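Local structure of adhesion G-protein coupled receptor G6 (Danio rerio, 6V55) at residues A[40-53]-A[100-114]. The protein probably acts as a cell-surface adhesion receptor coupled to G proteins and involved in myelination, with a large, calcium-binding, multidomain extracellular region. Residues are numbered along the deposited sequence; the frame is centred on the assembly and turned at random.
With CA (calcium ion), chain C.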
ATOM      1  N   GLY A  40      17.581  14.508   9.461  1.00 51.63           N
ATOM      2  CA  GLY A  40      18.169  13.768  10.568  1.00 53.11           C
ATOM      3  C   GLY A  40      17.253  12.744  11.207  1.00 54.51           C
ATOM      4  O   GLY A  40      17.496  12.290  12.331  1.00 52.89           O
ATOM      5  N   PHE A  41      16.188  12.371  10.498  1.00 54.37           N
ATOM      6  CA  PHE A  41      15.142  11.523  11.048  1.00 47.42           C
ATOM      7  C   PHE A  41      14.903  10.343  10.113  1.00 38.25           C
ATOM      8  O   PHE A  41      15.231  10.391   8.930  1.00 34.81           O
ATOM      9  CB  PHE A  41      13.850  12.330  11.272  1.00 47.35           C
ATOM     10  CG  PHE A  41      13.965  13.355  12.372  1.00 50.47           C
ATOM     11  CD1 PHE A  41      14.438  14.640  12.113  1.00 53.53           C
ATOM     12  CD2 PHE A  41      13.597  13.029  13.669  1.00 52.67           C
ATOM     13  CE1 PHE A  41      14.552  15.575  13.138  1.00 56.95           C
ATOM     14  CE2 PHE A  41      13.720  13.940  14.710  1.00 54.99           C
ATOM     15  CZ  PHE A  41      14.189  15.220  14.445  1.00 57.63           C
ATOM     16  N   ILE A  42      14.379   9.253  10.668  1.00 36.41           N
ATOM     17  CA  ILE A  42      13.891   8.136   9.870  1.00 35.81           C
ATOM     18  C   ILE A  42      12.401   7.954  10.164  1.00 37.19           C
ATOM     19  O   ILE A  42      11.859   8.538  11.100  1.00 42.55           O
ATOM     20  CB  ILE A  42      14.675   6.829  10.124  1.00 32.16           C
ATOM     21  CG1 ILE A  42      14.502   6.347  11.565  1.00 33.96           C
ATOM     22  CG2 ILE A  42      16.135   7.002   9.799  1.00 27.12           C
ATOM     23  CD1 ILE A  42      14.884   4.887  11.751  1.00 35.29           C
ATOM     24  N   VAL A  43      11.731   7.148   9.344  1.00 32.01           N
ATOM     25  CA  VAL A  43      10.293   6.928   9.479  1.00 30.88           C
ATOM     26  C   VAL A  43      10.054   5.502   9.966  1.00 32.07           C
ATOM     27  O   VAL A  43      10.585   4.540   9.393  1.00 39.04           O
ATOM     28  CB  VAL A  43       9.554   7.189   8.154  1.00 26.16           C
ATOM     29  CG1 VAL A  43       8.067   6.970   8.334  1.00 21.91           C
ATOM     30  CG2 VAL A  43       9.837   8.598   7.633  1.00 26.82           C
ATOM     31  N   GLN A  44       9.265   5.367  11.027  1.00 26.99           N
ATOM     32  CA  GLN A  44       8.829   4.075  11.532  1.00 31.37           C
ATOM     33  C   GLN A  44       7.326   3.942  11.337  1.00 32.53           C
ATOM     34  O   GLN A  44       6.562   4.777  11.835  1.00 32.48           O
ATOM     35  CB  GLN A  44       9.162   3.950  13.007  1.00 37.40           C
ATOM     36  CG  GLN A  44       8.955   2.574  13.519  1.00 47.05           C
ATOM     37  CD  GLN A  44       9.045   2.507  15.017  1.00 56.91           C
ATOM     38  OE1 GLN A  44       8.458   3.326  15.734  1.00 58.49           O
ATOM     39  NE2 GLN A  44       9.832   1.558  15.505  1.00 63.66           N
ATOM     40  N   ILE A  45       6.891   2.902  10.626  1.00 29.79           N
ATOM     41  CA  ILE A  45       5.470   2.634  10.506  1.00 24.59           C
ATOM     42  C   ILE A  45       5.122   1.456  11.398  1.00 24.26           C
ATOM     43  O   ILE A  45       5.969   0.653  11.786  1.00 22.47           O
ATOM     44  CB  ILE A  45       4.995   2.370   9.060  1.00 21.61           C
ATOM     45  CG1 ILE A  45       5.519   1.025   8.547  1.00 25.51           C
ATOM     46  CG2 ILE A  45       5.366   3.517   8.134  1.00 20.49           C
ATOM     47  CD1 ILE A  45       4.928   0.623   7.206  1.00 26.76           C
ATOM     48  N   THR A  46       3.843   1.363  11.736  1.00 28.12           N
ATOM     49  CA  THR A  46       3.307   0.253  12.511  1.00 27.91           C
ATOM     50  C   THR A  46       1.922  -0.026  11.952  1.00 25.43           C
ATOM     51  O   THR A  46       1.103   0.891  11.825  1.00 26.75           O
ATOM     52  CB  THR A  46       3.255   0.588  14.016  1.00 28.69           C
ATOM     53  OG1 THR A  46       4.579   0.518  14.583  1.00 33.65           O
ATOM     54  CG2 THR A  46       2.321  -0.366  14.779  1.00 20.45           C
ATOM     55  N   PHE A  47       1.683  -1.268  11.562  1.00 20.39           N
ATOM     56  CA  PHE A  47       0.351  -1.682  11.154  1.00 17.68           C
ATOM     57  C   PHE A  47      -0.473  -1.916  12.411  1.00 20.13           C
ATOM     58  O   PHE A  47      -0.182  -2.825  13.184  1.00 26.26           O
ATOM     59  CB  PHE A  47       0.420  -2.951  10.318  1.00 18.32           C
ATOM     60  CG  PHE A  47       1.066  -2.773   8.960  1.00 21.11           C
ATOM     61  CD1 PHE A  47       0.276  -2.617   7.830  1.00 22.51           C
ATOM     62  CD2 PHE A  47       2.450  -2.787   8.813  1.00 21.31           C
ATOM     63  CE1 PHE A  47       0.843  -2.467   6.582  1.00 22.26           C
ATOM     64  CE2 PHE A  47       3.036  -2.618   7.578  1.00 20.95           C
ATOM     65  CZ  PHE A  47       2.229  -2.463   6.457  1.00 24.52           C
ATOM     66  N   LEU A  48      -1.488  -1.095  12.644  1.00 18.15           N
ATOM     67  CA  LEU A  48      -2.356  -1.335  13.781  1.00 17.04           C
ATOM     68  C   LEU A  48      -3.360  -2.444  13.508  1.00 26.79           C
ATOM     69  O   LEU A  48      -3.901  -3.033  14.456  1.00 34.69           O
ATOM     70  CB  LEU A  48      -3.083  -0.040  14.148  1.00 18.64           C
ATOM     71  CG  LEU A  48      -2.149   1.170  14.291  1.00 21.36           C
ATOM     72  CD1 LEU A  48      -2.915   2.501  14.453  1.00 22.48           C
ATOM     73  CD2 LEU A  48      -1.219   0.946  15.450  1.00 23.87           C
ATOM     74  N   ASP A  49      -3.613  -2.735  12.236  1.00 26.29           N
ATOM     75  CA  ASP A  49      -4.609  -3.683  11.754  1.00 20.73           C
ATOM     76  C   ASP A  49      -4.327  -3.899  10.278  1.00 19.08           C
ATOM     77  O   ASP A  49      -3.901  -2.965   9.600  1.00 20.65           O
ATOM     78  CB  ASP A  49      -6.028  -3.145  11.940  1.00 16.77           C
ATOM     79  CG  ASP A  49      -7.074  -4.214  11.763  1.00 19.60           C
ATOM     80  OD1 ASP A  49      -6.678  -5.403  11.740  1.00 21.49           O
ATOM     81  OD2 ASP A  49      -8.277  -3.871  11.620  1.00 19.36           O
ATOM     82  N   PHE A  50      -4.546  -5.126   9.791  1.00 14.55           N
ATOM     83  CA  PHE A  50      -4.197  -5.475   8.403  1.00 15.82           C
ATOM     84  C   PHE A  50      -4.931  -6.748   8.013  1.00 21.57           C
ATOM     85  O   PHE A  50      -4.606  -7.822   8.547  1.00 21.78           O
ATOM     86  CB  PHE A  50      -2.670  -5.683   8.231  1.00 14.34           C
ATOM     87  CG  PHE A  50      -2.225  -6.009   6.811  1.00 14.28           C
ATOM     88  CD1 PHE A  50      -2.096  -7.340   6.364  1.00 14.32           C
ATOM     89  CD2 PHE A  50      -1.853  -4.989   5.947  1.00 14.22           C
ATOM     90  CE1 PHE A  50      -1.689  -7.630   5.074  1.00 14.30           C
ATOM     91  CE2 PHE A  50      -1.420  -5.272   4.668  1.00 14.20           C
ATOM     92  CZ  PHE A  50      -1.338  -6.596   4.233  1.00 14.24           C
ATOM     93  N   GLU A  51      -5.827  -6.660   7.026  1.00 13.76           N
ATOM     94  CA  GLU A  51      -6.385  -7.851   6.397  1.00 18.40           C
ATOM     95  C   GLU A  51      -6.582  -7.581   4.912  1.00 23.05           C
ATOM     96  O   GLU A  51      -7.399  -6.734   4.541  1.00 27.03           O
ATOM     97  CB  GLU A  51      -7.708  -8.262   7.045  1.00 22.53           C
ATOM     98  CG  GLU A  51      -8.352  -9.496   6.398  1.00 32.70           C
ATOM     99  CD  GLU A  51      -9.817  -9.734   6.820  1.00 43.88           C
ATOM    100  OE1 GLU A  51     -10.562  -8.753   7.112  1.00 45.15           O
ATOM    101  OE2 GLU A  51     -10.218 -10.925   6.849  1.00 47.63           O
ATOM    102  N   LEU A  52      -5.843  -8.299   4.069  1.00 18.25           N
ATOM    103  CA  LEU A  52      -5.998  -8.211   2.623  1.00 14.43           C
ATOM    104  C   LEU A  52      -6.424  -9.564   2.073  1.00 16.86           C
ATOM    105  O   LEU A  52      -6.360 -10.587   2.761  1.00 24.76           O
ATOM    106  CB  LEU A  52      -4.697  -7.764   1.955  1.00 14.38           C
ATOM    107  CG  LEU A  52      -4.651  -6.318   1.471  1.00 13.72           C
ATOM    108  CD1 LEU A  52      -4.741  -5.386   2.655  1.00 14.36           C
ATOM    109  CD2 LEU A  52      -3.363  -6.087   0.741  1.00 13.93           C
ATOM    110  N   GLU A  53      -6.890  -9.547   0.829  1.00 13.41           N
ATOM    111  CA  GLU A  53      -7.187 -10.772   0.095  1.00 14.88           C
ATOM    112  C   GLU A  53      -5.900 -11.564  -0.103  1.00 23.07           C
ATOM    113  O   GLU A  53      -4.904 -11.021  -0.588  1.00 32.65           O
ATOM    114  CB  GLU A  53      -7.818 -10.423  -1.247  1.00 13.28           C
ATOM    115  CG  GLU A  53      -7.948 -11.587  -2.173  1.00 17.06           C
ATOM    116  CD  GLU A  53      -8.517 -11.220  -3.544  1.00 20.35           C
ATOM    117  OE1 GLU A  53      -8.467 -10.039  -3.948  1.00 17.57           O
ATOM    118  OE2 GLU A  53      -9.017 -12.135  -4.240  1.00 20.86           O
ATOM    119  N   SER A 100     -12.017  -7.734  -7.824  1.00 20.16           N
ATOM    120  CA  SER A 100     -13.008  -8.513  -7.086  1.00 19.11           C
ATOM    121  C   SER A 100     -12.389  -9.033  -5.795  1.00 20.17           C
ATOM    122  O   SER A 100     -11.171  -9.109  -5.679  1.00 26.34           O
ATOM    123  CB  SER A 100     -13.515  -9.695  -7.907  1.00 17.31           C
ATOM    124  OG  SER A 100     -12.520 -10.701  -7.893  1.00 15.78           O
ATOM    125  N   VAL A 101     -13.261  -9.433  -4.846  1.00 16.32           N
ATOM    126  CA  VAL A 101     -12.953  -9.923  -3.491  1.00 12.55           C
ATOM    127  C   VAL A 101     -12.208  -8.882  -2.662  1.00 18.14           C
ATOM    128  O   VAL A 101     -10.994  -8.711  -2.802  1.00 25.02           O
ATOM    129  CB  VAL A 101     -12.160 -11.255  -3.495  1.00 12.73           C
ATOM    130  CG1 VAL A 101     -12.018 -11.805  -2.099  1.00 12.80           C
ATOM    131  CG2 VAL A 101     -12.805 -12.274  -4.426  1.00 12.71           C
ATOM    132  N   GLN A 102     -12.913  -8.224  -1.746  1.00 18.80           N
ATOM    133  CA  GLN A 102     -12.325  -7.190  -0.908  1.00 15.66           C
ATOM    134  C   GLN A 102     -12.411  -7.588   0.555  1.00 17.42           C
ATOM    135  O   GLN A 102     -13.407  -8.166   0.998  1.00 19.89           O
ATOM    136  CB  GLN A 102     -13.027  -5.861  -1.130  1.00 12.34           C
ATOM    137  CG  GLN A 102     -12.632  -5.246  -2.439  1.00 15.65           C
ATOM    138  CD  GLN A 102     -13.553  -5.627  -3.549  1.00 21.58           C
ATOM    139  OE1 GLN A 102     -14.766  -5.588  -3.384  1.00 28.50           O
ATOM    140  NE2 GLN A 102     -12.989  -6.024  -4.689  1.00 18.30           N
ATOM    141  N   LYS A 103     -11.356  -7.289   1.292  1.00 16.91           N
ATOM    142  CA  LYS A 103     -11.332  -7.454   2.729  1.00 16.52           C
ATOM    143  C   LYS A 103     -11.227  -6.078   3.388  1.00 17.79           C
ATOM    144  O   LYS A 103     -11.421  -5.039   2.742  1.00 19.66           O
ATOM    145  CB  LYS A 103     -10.184  -8.369   3.140  1.00 16.48           C
ATOM    146  CG  LYS A 103     -10.207  -9.728   2.460  1.00 19.34           C
ATOM    147  CD  LYS A 103     -11.388 -10.594   2.878  1.00 21.61           C
ATOM    148  CE  LYS A 103     -11.601 -11.705   1.854  1.00 24.80           C
ATOM    149  NZ  LYS A 103     -12.073 -12.987   2.439  1.00 25.60           N
ATOM    150  N   LYS A 104     -10.887  -6.087   4.676  1.00 12.84           N
ATOM    151  CA  LYS A 104     -11.080  -4.927   5.536  1.00 12.82           C
ATOM    152  C   LYS A 104     -10.091  -3.815   5.219  1.00 17.97           C
ATOM    153  O   LYS A 104     -10.453  -2.632   5.209  1.00 23.02           O
ATOM    154  CB  LYS A 104     -10.937  -5.376   6.981  1.00 15.47           C
ATOM    155  CG  LYS A 104     -11.322  -4.363   8.020  1.00 18.91           C
ATOM    156  CD  LYS A 104     -10.485  -4.526   9.274  1.00 23.69           C
ATOM    157  CE  LYS A 104     -10.447  -5.964   9.791  1.00 28.79           C
ATOM    158  NZ  LYS A 104      -9.562  -6.154  10.990  1.00 28.78           N
ATOM    159  N   GLY A 105      -8.850  -4.175   4.913  1.00 16.87           N
ATOM    160  CA  GLY A 105      -7.843  -3.179   4.655  1.00 14.39           C
ATOM    161  C   GLY A 105      -6.886  -3.036   5.815  1.00 20.75           C
ATOM    162  O   GLY A 105      -6.468  -4.044   6.406  1.00 19.41           O
ATOM    163  N   PHE A 106      -6.549  -1.796   6.165  1.00 21.49           N
ATOM    164  CA  PHE A 106      -5.471  -1.601   7.113  1.00 19.54           C
ATOM    165  C   PHE A 106      -5.523  -0.220   7.740  1.00 25.28           C
ATOM    166  O   PHE A 106      -6.106   0.719   7.192  1.00 28.13           O
ATOM    167  CB  PHE A 106      -4.099  -1.821   6.472  1.00 17.45           C
ATOM    168  CG  PHE A 106      -3.883  -1.100   5.173  1.00 13.72           C
ATOM    169  CD1 PHE A 106      -3.313   0.175   5.155  1.00 13.79           C
ATOM    170  CD2 PHE A 106      -4.166  -1.723   3.958  1.00 13.59           C
ATOM    171  CE1 PHE A 106      -3.064   0.833   3.936  1.00 13.71           C
ATOM    172  CE2 PHE A 106      -3.926  -1.076   2.740  1.00 13.52           C
ATOM    173  CZ  PHE A 106      -3.377   0.196   2.733  1.00 13.57           C
ATOM    174  N   HIS A 107      -4.857  -0.119   8.889  1.00 25.30           N
ATOM    175  CA  HIS A 107      -4.696   1.116   9.643  1.00 24.12           C
ATOM    176  C   HIS A 107      -3.238   1.188  10.063  1.00 26.77           C
ATOM    177  O   HIS A 107      -2.778   0.350  10.846  1.00 30.69           O
ATOM    178  CB  HIS A 107      -5.615   1.133  10.866  1.00 22.20           C
ATOM    179  CG  HIS A 107      -5.623   2.430  11.614  1.00 23.93           C
ATOM    180  ND1 HIS A 107      -6.222   2.568  12.846  1.00 24.71           N
ATOM    181  CD2 HIS A 107      -5.112   3.648  11.308  1.00 25.65           C
ATOM    182  CE1 HIS A 107      -6.067   3.806  13.275  1.00 25.95           C
ATOM    183  NE2 HIS A 107      -5.410   4.488  12.355  1.00 25.40           N
ATOM    184  N   ILE A 108      -2.521   2.186   9.551  1.00 22.91           N
ATOM    185  CA  ILE A 108      -1.084   2.329   9.739  1.00 20.65           C
ATOM    186  C   ILE A 108      -0.814   3.620  10.507  1.00 25.16           C
ATOM    187  O   ILE A 108      -1.370   4.674  10.179  1.00 27.52           O
ATOM    188  CB  ILE A 108      -0.363   2.336   8.381  1.00 23.14           C
ATOM    189  CG1 ILE A 108      -0.574   1.006   7.652  1.00 26.74           C
ATOM    190  CG2 ILE A 108       1.120   2.650   8.516  1.00 20.55           C
ATOM    191  CD1 ILE A 108       0.043   1.011   6.258  1.00 29.12           C
ATOM    192  N   SER A 109       0.016   3.536  11.541  1.00 29.50           N
ATOM    193  CA  SER A 109       0.507   4.705  12.256  1.00 31.27           C
ATOM    194  C   SER A 109       1.943   4.979  11.836  1.00 30.27           C
ATOM    195  O   SER A 109       2.765   4.059  11.806  1.00 29.25           O
ATOM    196  CB  SER A 109       0.456   4.473  13.762  1.00 35.34           C
ATOM    197  OG  SER A 109       1.450   3.532  14.139  1.00 39.65           O
ATOM    198  N   TYR A 110       2.248   6.237  11.524  1.00 31.13           N
ATOM    199  CA  TYR A 110       3.608   6.630  11.194  1.00 32.77           C
ATOM    200  C   TYR A 110       4.153   7.594  12.239  1.00 41.09           C
ATOM    201  O   TYR A 110       3.408   8.305  12.916  1.00 47.46           O
ATOM    202  CB  TYR A 110       3.697   7.258   9.803  1.00 34.89           C
ATOM    203  CG  TYR A 110       2.943   8.553   9.579  1.00 38.00           C
ATOM    204  CD1 TYR A 110       1.593   8.534   9.243  1.00 38.18           C
ATOM    205  CD2 TYR A 110       3.596   9.792   9.638  1.00 41.03           C
ATOM    206  CE1 TYR A 110       0.896   9.700   9.005  1.00 42.39           C
ATOM    207  CE2 TYR A 110       2.903  10.977   9.395  1.00 45.31           C
ATOM    208  CZ  TYR A 110       1.543  10.918   9.083  1.00 47.52           C
ATOM    209  OH  TYR A 110       0.817  12.070   8.837  1.00 52.37           O
ATOM    210  N   LYS A 111       5.479   7.621  12.338  1.00 42.62           N
ATOM    211  CA  LYS A 111       6.183   8.270  13.434  1.00 43.24           C
ATOM    212  C   LYS A 111       7.555   8.693  12.925  1.00 44.27           C
ATOM    213  O   LYS A 111       8.254   7.885  12.301  1.00 43.15           O
ATOM    214  CB  LYS A 111       6.308   7.298  14.613  1.00 43.13           C
ATOM    215  CG  LYS A 111       6.458   7.908  15.982  1.00 47.38           C
ATOM    216  CD  LYS A 111       7.260   6.967  16.887  1.00 50.08           C
ATOM    217  CE  LYS A 111       6.551   6.673  18.212  1.00 48.48           C
ATOM    218  NZ  LYS A 111       7.324   5.655  18.979  1.00 48.62           N
ATOM    219  N   GLN A 112       7.920   9.959  13.153  1.00 44.76           N
ATOM    220  CA  GLN A 112       9.265  10.452  12.861  1.00 44.31           C
ATOM    221  C   GLN A 112      10.182  10.138  14.044  1.00 49.01           C
ATOM    222  O   GLN A 112       9.945  10.597  15.170  1.00 52.50           O
ATOM    223  CB  GLN A 112       9.251  11.952  12.585  1.00 40.47           C
ATOM    224  CG  GLN A 112       8.534  12.347  11.321  1.00 43.40           C
ATOM    225  CD  GLN A 112       8.843  13.783  10.902  1.00 49.84           C
ATOM    226  OE1 GLN A 112       9.689  14.449  11.511  1.00 53.31           O
ATOM    227  NE2 GLN A 112       8.172  14.260   9.846  1.00 49.76           N
ATOM    228  N   VAL A 113      11.221   9.349  13.787  1.00 44.84           N
ATOM    229  CA  VAL A 113      12.147   8.877  14.806  1.00 42.90           C
ATOM    230  C   VAL A 113      13.528   9.403  14.451  1.00 46.54           C
ATOM    231  O   VAL A 113      13.974   9.253  13.306  1.00 44.91           O
ATOM    232  CB  VAL A 113      12.146   7.337  14.901  1.00 37.73           C
ATOM    233  CG1 VAL A 113      13.270   6.829  15.834  1.00 37.91           C
ATOM    234  CG2 VAL A 113      10.785   6.830  15.368  1.00 30.12           C
ATOM    235  N   ALA A 114      14.185  10.049  15.418  1.00 49.33           N
ATOM    236  CA  ALA A 114      15.556  10.494  15.215  1.00 46.66           C
ATOM    237  C   ALA A 114      16.488   9.296  15.170  1.00 42.81           C
ATOM    238  O   ALA A 114      16.270   8.304  15.874  1.00 39.50           O
ATOM    239  CB  ALA A 114      15.968  11.466  16.319  1.00 45.73           C
TER
HETATM  240 CA    CA C 901      -9.397  -7.849  -4.530  1.00 19.63          CA
HETATM  241  O   HOH W   1     -10.411  -5.544  -4.992  1.00 59.18           O
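Leu48 sets its CD1 methyl over one face of the His107 imidazole, 3.6 Å from the ring centroid and 11° off the normal, a CH-pi contact; NE2 of the same ring is hydrogen-bonded to Ser15. The Phe106 ring takes Leu52 CD1 at its edge, 3.9 Å from Phe106 CD2, and Phe106 CB packs against Phe50 CD2. Phe47 lies alongside Ile108, with CE1 3.6 Å from Ile108 CD1. Val43, Ile45, Phe47, Phe50, Phe106, Ile108 and Tyr110 form the inward face of two antiparallel strands, and Met91, Val93 and Val63 of the opposing sheet meet several of them; His107 lies on the opposite face. At the far end the Phe41 ring has Val113 C at its edge and rests CE2 on Ala114 CB.

Regular pairing is broken at Leu48 and Asp49, which both face His107, a classic beta bulge. Leu48 N donates a hydrogen bond to His107 O, 2.6 Å, whereas the bond from Asp49 N to that oxygen is weak. With Asp49 CG anti to the backbone N (chi1 -166°), the Asp49 and Lys104 side chains cross at about a right angle in a salt bridge, Lys104 NZ on the syn lone pair of Asp49 OD2 at 2.7 Å. Tyr21 OH is a second partner of OD2, so two groups hold this oxygen in place. Pairing resumes with Phe50 opposite Phe106, and Glu51 N donates to Gly105 O, 2.8 Å.

Past the strands, Glu53 extends its side chain to calcium, OE1 lying 2.5 Å from the metal, while OE2 forms a salt bridge with Lys477. The carbonyl oxygens of Ser100 and Val101, a water, Asp61 and Asp98 also bind the ion. Two central strands of a beta-sandwich sheet, leading into a calcium site of one glutamate and two aspartates, mark a calcium-binding CUB domain.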